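Local coordinates for protein seryl-tRNA synthetase, cytoplasmic (Candida albicans, PDB 3QO8) that attaches serine to tRNA(Ser) in two steps, first activating the amino acid with ATP to form Ser-AMP and then transferring it to the acceptor end of the tRNA, at residues L152-V157 with G291-H296; G286-G291 with E363-V368; E417-E422 with V426-L431. All coordinates share one frame; numbering follows the deposited sequence.

Interactions 1 and 2 both draw on the loop between strands 269-278 and 297-307, share Gly291, and touch the same seryl-adenylate analogue; the Arg294-Asp288 salt bridge ties them together. Interaction 1 is partly buried and mostly apolar, with imidazole and phenyl groups meeting where the loop passes helix 154-160. Interaction 2 lies at the surface and is a loose charge pair beside strand 363-372, which also supplies a magnesium ligand. Interaction 3 is buried, and joins a backbone hydrogen bond to proline-on-tyrosine packing beside a second copy of the analogue. It does not touch interaction 2, but Glu417 and Gln420 reach back to the backbone of 152-154 in interaction 1.

Interaction 1. Residues L152-V157 with G291-H296; sequences LSHHEV and GIFRVH. With SSA (5'-O-(N-(L-seryl)-sulfamoyl)adenosine), chain B.
His154 and His155, in the first turn of helix 154-160, provide the van der Waals contacts with the 291-296 loop. The CB of His155 rests 3.5 Å from Gly291 CA. Glycine suits this spot because a beta carbon would run into His154 CE1, crowd His155 CB and, at these backbone angles, jam against the preceding carbonyl O. His154 carries CG between its backbone N and carbonyl carbon (chi1 50°), which brings CE1 to 3.7 Å from Phe293 CB.

Among the aromatic groups, the His154 and Phe293 rings are nearly parallel, with planes at 28°, but slid so far apart (centroids 5.9 Å) that they hardly overlap. The imidazole meets the loop through its CE1-NE2 side; its ND1 is buried with no partner in the model.

Hydrogen bonds hold each side in shape. In the capping box, Glu156 N donates to Ser153 OG at 3.3 Å, while Ser153 N reaches Glu156 OE1 at 2.9 Å through that oxygen's anti lone pair; Ser153 OG also donates to OE1 from above the carboxylate plane. The box serves these two N-H groups, and His154 N is bonded by Glu417.

On the loop, backbone atoms read the adenine of the analogue: Val295 N bonds its N1 at 2.9 Å, almost straight at 170°, and N6 donates to Val295 O at 2.9 Å. Arg294 is held by Glu281 and Asp288. This is the motif 2 loop of class II aminoacyl-tRNA synthetases, which joins two antiparallel strands and holds the adenine of the analogue, as it probably does that of ATP.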
loop_
_atom_site.group_PDB
_atom_site.type_symbol
_atom_site.label_atom_id
_atom_site.label_comp_id
_atom_site.label_asym_id
_atom_site.label_seq_id
_atom_site.Cartn_x
_atom_site.Cartn_y
_atom_site.Cartn_z
ATOM N N LEU A 152 -30.652 8.183 -2.362
ATOM C CA LEU A 152 -29.469 7.858 -3.154
ATOM C C LEU A 152 -28.667 6.737 -2.519
ATOM O O LEU A 152 -28.634 6.625 -1.308
ATOM C CB LEU A 152 -28.562 9.080 -3.284
ATOM C CG LEU A 152 -29.226 10.294 -3.913
ATOM C CD1 LEU A 152 -28.247 11.446 -3.952
ATOM C CD2 LEU A 152 -29.733 9.947 -5.305
ATOM N N SER A 153 -28.014 5.923 -3.339
ATOM C CA SER A 153 -27.087 4.908 -2.824
ATOM C C SER A 153 -25.798 5.586 -2.362
ATOM O O SER A 153 -25.535 6.742 -2.696
ATOM C CB SER A 153 -26.724 3.928 -3.932
ATOM O OG SER A 153 -25.977 4.631 -4.910
ATOM N N HIS A 154 -24.970 4.863 -1.613
ATOM C CA HIS A 154 -23.720 5.447 -1.154
ATOM C C HIS A 154 -22.896 5.985 -2.312
ATOM O O HIS A 154 -22.296 7.049 -2.197
ATOM C CB HIS A 154 -22.904 4.439 -0.346
ATOM C CG HIS A 154 -22.741 3.112 -1.019
ATOM N ND1 HIS A 154 -21.724 2.848 -1.912
ATOM C CD2 HIS A 154 -23.457 1.969 -0.917
ATOM C CE1 HIS A 154 -21.818 1.599 -2.333
ATOM N NE2 HIS A 154 -22.864 1.043 -1.745
ATOM N N HIS A 155 -22.863 5.280 -3.438
ATOM C CA HIS A 155 -21.999 5.763 -4.519
ATOM C C HIS A 155 -22.552 7.023 -5.195
ATOM O O HIS A 155 -21.792 7.882 -5.646
ATOM C CB HIS A 155 -21.653 4.669 -5.532
ATOM C CG HIS A 155 -22.817 4.179 -6.330
ATOM N ND1 HIS A 155 -23.169 4.731 -7.545
ATOM C CD2 HIS A 155 -23.692 3.171 -6.106
ATOM C CE1 HIS A 155 -24.222 4.092 -8.025
ATOM N NE2 HIS A 155 -24.558 3.140 -7.172
ATOM N N GLU A 156 -23.875 7.146 -5.229
ATOM C CA GLU A 156 -24.525 8.339 -5.760
ATOM C C GLU A 156 -24.295 9.553 -4.863
ATOM O O GLU A 156 -23.985 10.643 -5.340
ATOM C CB GLU A 156 -26.035 8.084 -5.946
ATOM C CG GLU A 156 -26.340 7.226 -7.178
ATOM C CD GLU A 156 -27.788 6.722 -7.229
ATOM O OE1 GLU A 156 -28.372 6.461 -6.162
ATOM O OE2 GLU A 156 -28.338 6.575 -8.342
ATOM N N VAL A 157 -24.465 9.365 -3.561
ATOM C CA VAL A 157 -24.137 10.427 -2.619
ATOM C C VAL A 157 -22.690 10.880 -2.817
ATOM O O VAL A 157 -22.422 12.066 -2.979
ATOM C CB VAL A 157 -24.333 9.966 -1.175
ATOM C CG1 VAL A 157 -23.880 11.059 -0.188
ATOM C CG2 VAL A 157 -25.815 9.586 -0.941
ATOM N N GLY A 291 -18.963 2.234 -6.477
ATOM C CA GLY A 291 -18.738 2.758 -5.143
ATOM C C GLY A 291 -17.482 2.200 -4.505
ATOM O O GLY A 291 -16.719 1.461 -5.145
ATOM N N ILE A 292 -17.266 2.541 -3.234
ATOM C CA ILE A 292 -16.067 2.103 -2.516
ATOM C C ILE A 292 -16.462 1.121 -1.413
ATOM O O ILE A 292 -15.805 1.028 -0.370
ATOM C CB ILE A 292 -15.292 3.298 -1.910
ATOM C CG1 ILE A 292 -16.214 4.155 -1.037
ATOM C CG2 ILE A 292 -14.678 4.139 -3.019
ATOM C CD1 ILE A 292 -15.488 5.279 -0.313
ATOM N N PHE A 293 -17.549 0.393 -1.655
ATOM C CA PHE A 293 -18.051 -0.577 -0.694
ATOM C C PHE A 293 -17.217 -1.836 -0.740
ATOM O O PHE A 293 -16.863 -2.388 0.293
ATOM C CB PHE A 293 -19.529 -0.917 -0.973
ATOM C CG PHE A 293 -20.094 -1.961 -0.035
ATOM C CD1 PHE A 293 -20.743 -1.585 1.133
ATOM C CD2 PHE A 293 -19.950 -3.310 -0.310
ATOM C CE1 PHE A 293 -21.259 -2.542 1.999
ATOM C CE2 PHE A 293 -20.455 -4.270 0.552
ATOM C CZ PHE A 293 -21.111 -3.881 1.713
ATOM N N ARG A 294 -16.920 -2.301 -1.947
ATOM C CA ARG A 294 -16.093 -3.480 -2.122
ATOM C C ARG A 294 -15.021 -3.155 -3.138
ATOM O O ARG A 294 -15.306 -3.070 -4.336
ATOM C CB ARG A 294 -16.911 -4.680 -2.628
ATOM C CG ARG A 294 -16.038 -5.918 -2.806
ATOM C CD ARG A 294 -16.815 -7.140 -3.316
ATOM N NE ARG A 294 -17.826 -7.557 -2.361
ATOM C CZ ARG A 294 -17.571 -8.240 -1.247
ATOM N NH1 ARG A 294 -16.324 -8.589 -0.947
ATOM N NH2 ARG A 294 -18.567 -8.574 -0.433
ATOM N N VAL A 295 -13.795 -2.957 -2.655
ATOM C CA VAL A 295 -12.698 -2.492 -3.504
ATOM C C VAL A 295 -11.464 -3.355 -3.304
ATOM O O VAL A 295 -11.473 -4.260 -2.477
ATOM C CB VAL A 295 -12.356 -1.019 -3.202
ATOM C CG1 VAL A 295 -13.461 -0.089 -3.738
ATOM C CG2 VAL A 295 -12.153 -0.823 -1.692
ATOM N N HIS A 296 -10.402 -3.085 -4.067
ATOM C CA HIS A 296 -9.176 -3.890 -3.982
ATOM C C HIS A 296 -8.190 -3.352 -2.939
ATOM O O HIS A 296 -7.279 -4.060 -2.535
ATOM C CB HIS A 296 -8.466 -3.964 -5.343
ATOM C CG HIS A 296 -9.221 -4.755 -6.370
ATOM N ND1 HIS A 296 -9.469 -6.107 -6.235
ATOM C CD2 HIS A 296 -9.794 -4.381 -7.538
ATOM C CE1 HIS A 296 -10.172 -6.529 -7.275
ATOM N NE2 HIS A 296 -10.375 -5.504 -8.081
HETATM N N10 SSA B . -8.963 -9.062 10.470
HETATM C CA SSA B . -10.382 -9.377 10.319
HETATM C CB SSA B . -11.222 -8.438 11.185
HETATM O OG SSA B . -11.195 -7.100 10.651
HETATM C C9 SSA B . -10.795 -9.256 8.879
HETATM O O9 SSA B . -10.026 -8.830 8.025
HETATM N N8 SSA B . -12.039 -9.631 8.596
HETATM S S1 SSA B . -12.755 -9.296 7.203
HETATM O O1S SSA B . -12.215 -10.034 6.097
HETATM O O2S SSA B . -14.148 -9.570 7.338
HETATM O "O5'" SSA B . -12.629 -7.788 6.910
HETATM C "C5'" SSA B . -13.011 -6.822 7.873
HETATM C "C4'" SSA B . -13.882 -5.755 7.202
HETATM O "O4'" SSA B . -13.215 -5.078 6.129
HETATM C "C3'" SSA B . -15.140 -6.303 6.566
HETATM O "O3'" SSA B . -16.127 -6.561 7.576
HETATM C "C2'" SSA B . -15.510 -5.161 5.627
HETATM O "O2'" SSA B . -16.147 -4.096 6.359
HETATM C "C1'" SSA B . -14.151 -4.649 5.148
HETATM N N9 SSA B . -13.807 -5.251 3.843
HETATM C C8 SSA B . -13.502 -6.535 3.600
HETATM N N7 SSA B . -13.265 -6.680 2.278
HETATM C C5 SSA B . -13.420 -5.470 1.708
HETATM C C6 SSA B . -13.296 -5.010 0.411
HETATM N N6 SSA B . -12.959 -5.880 -0.565
HETATM N N1 SSA B . -13.516 -3.701 0.147
HETATM C C2 SSA B . -13.851 -2.855 1.129
HETATM N N3 SSA B . -13.967 -3.271 2.396
HETATM C C4 SSA B . -13.769 -4.575 2.699
#

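Interaction 2. Residues G286-G291 with E363-V368; sequences GKDAWG and EYKELV. With MG (magnesium ion), chain C; SSA (5'-O-(N-(L-seryl)-sulfamoyl)adenosine), chain B.
Asp288 and Lys365 reach for one another from backbones far apart, their CA atoms 11.4 Å distant, and run past each other in opposite directions. They meet only at their charged ends, where Asp288 OD1 and Lys365 NZ form a long salt bridge of 3.9 Å. Lysine suits this span because its chain is long and can fold: bends at chi2 (-79°) and chi3 (-97°) bring NZ near OD1. The same NZ has a second, equally long ion pair with Glu363 OE1, two residues back on the same strand, so a single positive charge lies between two carboxylates. Asp288 divides its oxygens, with OD1 facing the lysine and OD2 in the shorter, stronger salt bridge with Arg294 NE.

Strand 363-372 belongs to the largely antiparallel sheet of the class II catalytic core, and pairs with strand 350-358. Leu367 and Val368 both face Leu354 across that pairing, a classic beta bulge close to the ribose of the bound seryl-adenylate analogue. There Leu367 O accepts a hydrogen bond from the ribose O2' at 3.1 Å.

Glu366 works away from the charge pair. Its extended chain, CG opposite the backbone N (chi1 176°), carries the carboxylate to the magnesium ion, which OE2 binds at 2.4 Å. That oxygen also accepts a hydrogen bond from the ribose O3' at 2.7 Å, linking sugar and metal through one atom. The analogue's sulfamoyl O2S lies 2.4 Å from the magnesium, and three waters and Ser369 complete the shell.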
loop_
_atom_site.group_PDB
_atom_site.type_symbol
_atom_site.label_atom_id
_atom_site.label_comp_id
_atom_site.label_asym_id
_atom_site.label_seq_id
_atom_site.Cartn_x
_atom_site.Cartn_y
_atom_site.Cartn_z
ATOM N N GLY A 286 -18.397 -8.525 -10.430
ATOM C CA GLY A 286 -19.597 -7.738 -10.640
ATOM C C GLY A 286 -20.332 -7.331 -9.374
ATOM O O GLY A 286 -20.966 -6.274 -9.339
ATOM N N LYS A 287 -20.257 -8.160 -8.336
ATOM C CA LYS A 287 -20.972 -7.874 -7.094
ATOM C C LYS A 287 -20.451 -6.609 -6.405
ATOM O O LYS A 287 -19.249 -6.473 -6.145
ATOM C CB LYS A 287 -20.938 -9.075 -6.143
ATOM C CG LYS A 287 -19.547 -9.576 -5.804
ATOM C CD LYS A 287 -19.608 -10.756 -4.843
ATOM C CE LYS A 287 -20.324 -10.386 -3.552
ATOM N NZ LYS A 287 -20.320 -11.503 -2.565
ATOM N N ASP A 288 -21.370 -5.686 -6.124
ATOM C CA ASP A 288 -21.026 -4.397 -5.534
ATOM C C ASP A 288 -20.109 -3.634 -6.489
ATOM O O ASP A 288 -19.013 -3.204 -6.117
ATOM C CB ASP A 288 -20.362 -4.594 -4.167
ATOM C CG ASP A 288 -21.146 -5.546 -3.265
ATOM O OD1 ASP A 288 -22.386 -5.393 -3.155
ATOM O OD2 ASP A 288 -20.516 -6.457 -2.674
ATOM N N ALA A 289 -20.586 -3.467 -7.721
ATOM C CA ALA A 289 -19.776 -2.970 -8.835
ATOM C C ALA A 289 -19.307 -1.524 -8.689
ATOM O O ALA A 289 -18.157 -1.201 -8.998
ATOM C CB ALA A 289 -20.534 -3.148 -10.151
ATOM N N TRP A 290 -20.198 -0.655 -8.231
ATOM C CA TRP A 290 -19.876 0.763 -8.162
ATOM C C TRP A 290 -19.812 1.242 -6.713
ATOM O O TRP A 290 -20.492 0.708 -5.832
ATOM C CB TRP A 290 -20.879 1.579 -8.981
ATOM C CG TRP A 290 -20.262 2.673 -9.836
ATOM C CD1 TRP A 290 -20.671 3.975 -9.916
ATOM C CD2 TRP A 290 -19.138 2.553 -10.725
ATOM N NE1 TRP A 290 -19.876 4.670 -10.798
ATOM C CE2 TRP A 290 -18.929 3.822 -11.308
ATOM C CE3 TRP A 290 -18.292 1.499 -11.087
ATOM C CZ2 TRP A 290 -17.910 4.063 -12.233
ATOM C CZ3 TRP A 290 -17.276 1.743 -12.005
ATOM C CH2 TRP A 290 -17.096 3.014 -12.566
ATOM N N GLY A 291 -18.963 2.234 -6.477
ATOM C CA GLY A 291 -18.738 2.758 -5.143
ATOM C C GLY A 291 -17.482 2.200 -4.505
ATOM O O GLY A 291 -16.719 1.461 -5.145
ATOM N N GLU A 363 -30.960 -3.001 3.352
ATOM C CA GLU A 363 -30.390 -4.262 3.809
ATOM C C GLU A 363 -29.338 -3.979 4.861
ATOM O O GLU A 363 -28.681 -2.941 4.822
ATOM C CB GLU A 363 -29.681 -4.972 2.663
ATOM C CG GLU A 363 -30.558 -5.356 1.503
ATOM C CD GLU A 363 -29.754 -5.952 0.367
ATOM O OE1 GLU A 363 -28.581 -6.316 0.604
ATOM O OE2 GLU A 363 -30.291 -6.053 -0.760
ATOM N N TYR A 364 -29.167 -4.915 5.780
ATOM C CA TYR A 364 -28.018 -4.921 6.662
ATOM C C TYR A 364 -26.809 -5.417 5.885
ATOM O O TYR A 364 -26.888 -6.432 5.192
ATOM C CB TYR A 364 -28.269 -5.862 7.831
ATOM C CG TYR A 364 -29.215 -5.317 8.879
ATOM C CD1 TYR A 364 -28.805 -4.305 9.750
ATOM C CD2 TYR A 364 -30.500 -5.840 9.028
ATOM C CE1 TYR A 364 -29.655 -3.815 10.721
ATOM C CE2 TYR A 364 -31.363 -5.354 9.999
ATOM C CZ TYR A 364 -30.931 -4.345 10.844
ATOM O OH TYR A 364 -31.751 -3.852 11.818
ATOM N N LYS A 365 -25.687 -4.712 6.011
ATOM C CA LYS A 365 -24.446 -5.103 5.323
ATOM C C LYS A 365 -23.294 -5.218 6.293
ATOM O O LYS A 365 -23.122 -4.371 7.162
ATOM C CB LYS A 365 -24.066 -4.072 4.257
ATOM C CG LYS A 365 -25.199 -3.716 3.291
ATOM C CD LYS A 365 -25.362 -4.769 2.229
ATOM C CE LYS A 365 -24.638 -4.373 0.959
ATOM N NZ LYS A 365 -24.869 -5.371 -0.123
ATOM N N GLU A 366 -22.483 -6.250 6.115
ATOM C CA GLU A 366 -21.348 -6.488 6.992
ATOM C C GLU A 366 -20.349 -5.313 7.037
ATOM O O GLU A 366 -19.841 -4.891 6.004
ATOM C CB GLU A 366 -20.627 -7.739 6.519
ATOM C CG GLU A 366 -19.362 -8.032 7.314
ATOM C CD GLU A 366 -18.403 -8.925 6.558
ATOM O OE1 GLU A 366 -18.847 -9.649 5.642
ATOM O OE2 GLU A 366 -17.203 -8.902 6.886
ATOM N N LEU A 367 -20.068 -4.791 8.230
ATOM C CA LEU A 367 -18.993 -3.791 8.408
ATOM C C LEU A 367 -17.872 -4.310 9.312
ATOM O O LEU A 367 -16.777 -3.756 9.337
ATOM C CB LEU A 367 -19.529 -2.503 9.043
ATOM C CG LEU A 367 -20.523 -1.656 8.242
ATOM C CD1 LEU A 367 -20.656 -0.301 8.900
ATOM C CD2 LEU A 367 -20.068 -1.491 6.805
ATOM N N VAL A 368 -18.176 -5.343 10.091
ATOM C CA VAL A 368 -17.269 -5.823 11.118
ATOM C C VAL A 368 -17.333 -7.336 11.255
ATOM O O VAL A 368 -18.431 -7.908 11.282
ATOM C CB VAL A 368 -17.614 -5.193 12.499
ATOM C CG1 VAL A 368 -16.882 -5.920 13.629
ATOM C CG2 VAL A 368 -17.293 -3.701 12.513
HETATM MG MG MG C . -16.065 -10.981 7.387
HETATM N N10 SSA B . -8.963 -9.062 10.470
HETATM C CA SSA B . -10.382 -9.377 10.319
HETATM C CB SSA B . -11.222 -8.438 11.185
HETATM O OG SSA B . -11.195 -7.100 10.651
HETATM C C9 SSA B . -10.795 -9.256 8.879
HETATM O O9 SSA B . -10.026 -8.830 8.025
HETATM N N8 SSA B . -12.039 -9.631 8.596
HETATM S S1 SSA B . -12.755 -9.296 7.203
HETATM O O1S SSA B . -12.215 -10.034 6.097
HETATM O O2S SSA B . -14.148 -9.570 7.338
HETATM O "O5'" SSA B . -12.629 -7.788 6.910
HETATM C "C5'" SSA B . -13.011 -6.822 7.873
HETATM C "C4'" SSA B . -13.882 -5.755 7.202
HETATM O "O4'" SSA B . -13.215 -5.078 6.129
HETATM C "C3'" SSA B . -15.140 -6.303 6.566
HETATM O "O3'" SSA B . -16.127 -6.561 7.576
HETATM C "C2'" SSA B . -15.510 -5.161 5.627
HETATM O "O2'" SSA B . -16.147 -4.096 6.359
HETATM C "C1'" SSA B . -14.151 -4.649 5.148
HETATM N N9 SSA B . -13.807 -5.251 3.843
HETATM C C8 SSA B . -13.502 -6.535 3.600
HETATM N N7 SSA B . -13.265 -6.680 2.278
HETATM C C5 SSA B . -13.420 -5.470 1.708
HETATM C C6 SSA B . -13.296 -5.010 0.411
HETATM N N6 SSA B . -12.959 -5.880 -0.565
HETATM N N1 SSA B . -13.516 -3.701 0.147
HETATM C C2 SSA B . -13.851 -2.855 1.129
HETATM N N3 SSA B . -13.967 -3.271 2.396
HETATM C C4 SSA B . -13.769 -4.575 2.699
HETATM O O HOH W 1 -16.095 -11.821 5.012
HETATM O O HOH W 2 -18.039 -12.319 7.451
HETATM O O HOH W 3 -14.480 -12.961 7.948
#

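Interaction 3. Residues E417-E422 with V426-L431; sequences ENYQKE and VIPEVL. With SSA (5'-O-(N-(L-seryl)-sulfamoyl)adenosine), chain D.
Val426 N donates a backbone hydrogen bond to Tyr419 O, 2.9 Å long with an N-H...O angle of 157°, as the chain folds back through a short antiparallel hairpin. The side chains then gather round the Tyr419 ring, whose CG is anti to the carbonyl carbon (chi1 -84°) and which thereby lies against 426-431. Pro428 sets its CG squarely over one face, 3.6 Å from the Tyr419 ring centroid and 9° off the normal, a CH-pi contact that suits proline because its ring is compact, rigid and rich in slightly polarised C-H groups. Val426 comes in at the rim, its CB in the ring plane. The branched valine packs one methyl on each neighbour: CG1 lies 3.8 Å from Tyr419 CD2, and CG2 lies 3.6 Å from CD of Lys421. Val426 O is buried near the tyrosine, with no polar partner in the model.

A second copy of the seryl-adenylate analogue borders this cluster, though some of its approaches are implausibly short and its exact placement is doubtful. As modelled, its adenine meets the tyrosine edge, and Glu429 N donates to its N3 at 3.2 Å. The tyrosine OH is itself bonded to Leu330 O. Gln420, whose CB points away from 426-431, donates NE2 to Glu417 O at 3.0 Å, in the carbonyl plane on a lone pair.

The contact sits where helix 408-419 runs into the small sheet of strands 420-421, 424-426 and 441-443, with Pro428 and Leu431 against Ile415 of that helix and Leu431 also against helix 183-200.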
loop_
_atom_site.group_PDB
_atom_site.type_symbol
_atom_site.label_atom_id
_atom_site.label_comp_id
_atom_site.label_asym_id
_atom_site.label_seq_id
_atom_site.Cartn_x
_atom_site.Cartn_y
_atom_site.Cartn_z
ATOM N N GLU A 417 -25.228 6.854 3.207
ATOM C CA GLU A 417 -26.654 6.563 3.025
ATOM C C GLU A 417 -27.468 7.065 4.211
ATOM O O GLU A 417 -28.598 7.516 4.043
ATOM C CB GLU A 417 -26.920 5.078 2.735
ATOM C CG GLU A 417 -26.281 4.608 1.429
ATOM C CD GLU A 417 -26.834 3.288 0.918
ATOM O OE1 GLU A 417 -27.732 2.706 1.567
ATOM O OE2 GLU A 417 -26.373 2.843 -0.152
ATOM N N ASN A 418 -26.879 7.031 5.404
ATOM C CA ASN A 418 -27.617 7.419 6.612
ATOM C C ASN A 418 -27.564 8.909 6.985
ATOM O O ASN A 418 -28.306 9.359 7.850
ATOM C CB ASN A 418 -27.178 6.561 7.805
ATOM C CG ASN A 418 -27.792 5.170 7.771
ATOM O OD1 ASN A 418 -29.006 5.026 7.907
ATOM N ND2 ASN A 418 -26.954 4.138 7.595
ATOM N N TYR A 419 -26.684 9.666 6.341
ATOM C CA TYR A 419 -26.509 11.074 6.693
ATOM C C TYR A 419 -26.877 11.984 5.536
ATOM O O TYR A 419 -26.692 13.191 5.613
ATOM C CB TYR A 419 -25.084 11.361 7.203
ATOM C CG TYR A 419 -24.909 11.053 8.676
ATOM C CD1 TYR A 419 -24.708 9.747 9.115
ATOM C CD2 TYR A 419 -24.954 12.064 9.628
ATOM C CE1 TYR A 419 -24.557 9.454 10.470
ATOM C CE2 TYR A 419 -24.804 11.783 10.993
ATOM C CZ TYR A 419 -24.608 10.471 11.401
ATOM O OH TYR A 419 -24.459 10.173 12.744
ATOM N N GLN A 420 -27.419 11.397 4.475
ATOM C CA GLN A 420 -27.842 12.169 3.321
ATOM C C GLN A 420 -29.109 12.942 3.644
ATOM O O GLN A 420 -29.900 12.542 4.496
ATOM C CB GLN A 420 -28.095 11.259 2.105
ATOM C CG GLN A 420 -29.368 10.418 2.184
ATOM C CD GLN A 420 -29.524 9.501 0.976
ATOM O OE1 GLN A 420 -29.816 9.963 -0.128
ATOM N NE2 GLN A 420 -29.301 8.204 1.175
ATOM N N LYS A 421 -29.284 14.066 2.970
ATOM C CA LYS A 421 -30.571 14.744 2.950
ATOM C C LYS A 421 -30.682 15.413 1.584
ATOM O O LYS A 421 -29.842 15.179 0.717
ATOM C CB LYS A 421 -30.702 15.724 4.118
ATOM C CG LYS A 421 -29.766 16.898 4.051
ATOM C CD LYS A 421 -29.556 17.494 5.432
ATOM C CE LYS A 421 -30.859 17.848 6.103
ATOM N NZ LYS A 421 -30.617 18.327 7.493
ATOM N N GLU A 422 -31.707 16.229 1.370
ATOM C CA GLU A 422 -32.029 16.662 0.011
ATOM C C GLU A 422 -30.889 17.408 -0.689
ATOM O O GLU A 422 -30.622 17.176 -1.866
ATOM C CB GLU A 422 -33.303 17.518 -0.001
ATOM C CG GLU A 422 -33.686 18.025 -1.392
ATOM C CD GLU A 422 -34.938 18.891 -1.380
ATOM O OE1 GLU A 422 -36.045 18.343 -1.169
ATOM O OE2 GLU A 422 -34.813 20.120 -1.578
ATOM N N VAL A 426 -25.014 15.558 5.980
ATOM C CA VAL A 426 -24.712 15.972 7.347
ATOM C C VAL A 426 -23.440 15.227 7.820
ATOM O O VAL A 426 -23.296 14.036 7.595
ATOM C CB VAL A 426 -25.909 15.672 8.286
ATOM C CG1 VAL A 426 -25.505 15.821 9.753
ATOM C CG2 VAL A 426 -27.092 16.578 7.954
ATOM N N ILE A 427 -22.507 15.933 8.448
ATOM C CA ILE A 427 -21.296 15.287 8.954
ATOM C C ILE A 427 -21.566 14.721 10.352
ATOM O O ILE A 427 -22.008 15.452 11.242
ATOM C CB ILE A 427 -20.111 16.288 9.023
ATOM C CG1 ILE A 427 -19.809 16.883 7.636
ATOM C CG2 ILE A 427 -18.874 15.633 9.634
ATOM C CD1 ILE A 427 -19.348 15.895 6.585
ATOM N N PRO A 428 -21.312 13.420 10.557
ATOM C CA PRO A 428 -21.547 12.864 11.896
ATOM C C PRO A 428 -20.830 13.697 12.971
ATOM O O PRO A 428 -19.664 14.035 12.811
ATOM C CB PRO A 428 -20.944 11.463 11.802
ATOM C CG PRO A 428 -21.141 11.088 10.331
ATOM C CD PRO A 428 -20.950 12.382 9.569
ATOM N N GLU A 429 -21.520 14.023 14.055
ATOM C CA GLU A 429 -20.948 14.925 15.056
ATOM C C GLU A 429 -19.551 14.529 15.549
ATOM O O GLU A 429 -18.676 15.377 15.614
ATOM C CB GLU A 429 -21.905 15.137 16.233
ATOM C CG GLU A 429 -21.638 16.413 17.025
ATOM C CD GLU A 429 -20.444 16.296 17.959
ATOM O OE1 GLU A 429 -20.095 15.159 18.350
ATOM O OE2 GLU A 429 -19.854 17.347 18.302
ATOM N N VAL A 430 -19.336 13.259 15.886
ATOM C CA VAL A 430 -18.039 12.830 16.418
ATOM C C VAL A 430 -16.882 12.985 15.436
ATOM O O VAL A 430 -15.737 12.996 15.861
ATOM C CB VAL A 430 -18.041 11.360 16.905
ATOM C CG1 VAL A 430 -19.115 11.146 17.956
ATOM C CG2 VAL A 430 -18.226 10.403 15.730
ATOM N N LEU A 431 -17.167 13.099 14.138
ATOM C CA LEU A 431 -16.091 13.202 13.145
ATOM C C LEU A 431 -15.698 14.650 12.868
ATOM O O LEU A 431 -14.630 14.915 12.325
ATOM C CB LEU A 431 -16.493 12.526 11.822
ATOM C CG LEU A 431 -16.721 11.015 11.864
ATOM C CD1 LEU A 431 -17.104 10.485 10.490
ATOM C CD2 LEU A 431 -15.470 10.291 12.393
HETATM N N10 SSA D . -27.949 10.194 22.545
HETATM C CA SSA D . -27.625 11.346 21.724
HETATM C CB SSA D . -26.173 11.740 21.980
HETATM O OG SSA D . -25.799 12.828 21.125
HETATM C C9 SSA D . -27.822 11.003 20.272
HETATM O O9 SSA D . -27.653 11.845 19.406
HETATM N N8 SSA D . -28.176 9.747 19.999
HETATM S S1 SSA D . -28.246 9.211 18.487
HETATM O O1S SSA D . -28.342 7.778 18.507
HETATM O O2S SSA D . -29.388 9.780 17.821
HETATM O "O5'" SSA D . -26.970 9.649 17.744
HETATM C "C5'" SSA D . -25.748 8.924 17.862
HETATM C "C4'" SSA D . -24.617 9.822 17.372
HETATM O "O4'" SSA D . -24.642 9.952 15.948
HETATM C "C3'" SSA D . -24.746 11.233 17.923
HETATM O "O3'" SSA D . -23.918 11.410 19.077
HETATM C "C2'" SSA D . -24.281 12.132 16.800
HETATM O "O2'" SSA D . -22.897 12.433 16.958
HETATM C "C1'" SSA D . -24.459 11.310 15.538
HETATM N N9 SSA D . -25.661 11.831 14.847
HETATM C C8 SSA D . -26.882 11.267 14.804
HETATM N N7 SSA D . -27.700 12.072 14.082
HETATM C C5 SSA D . -26.980 13.143 13.681
HETATM C C6 SSA D . -27.270 14.273 12.927
HETATM N N6 SSA D . -28.514 14.479 12.419
HETATM N N1 SSA D . -26.290 15.178 12.708
HETATM C C2 SSA D . -25.054 14.996 13.195
HETATM N N3 SSA D . -24.747 13.914 13.921
HETATM C C4 SSA D . -25.696 12.982 14.176
#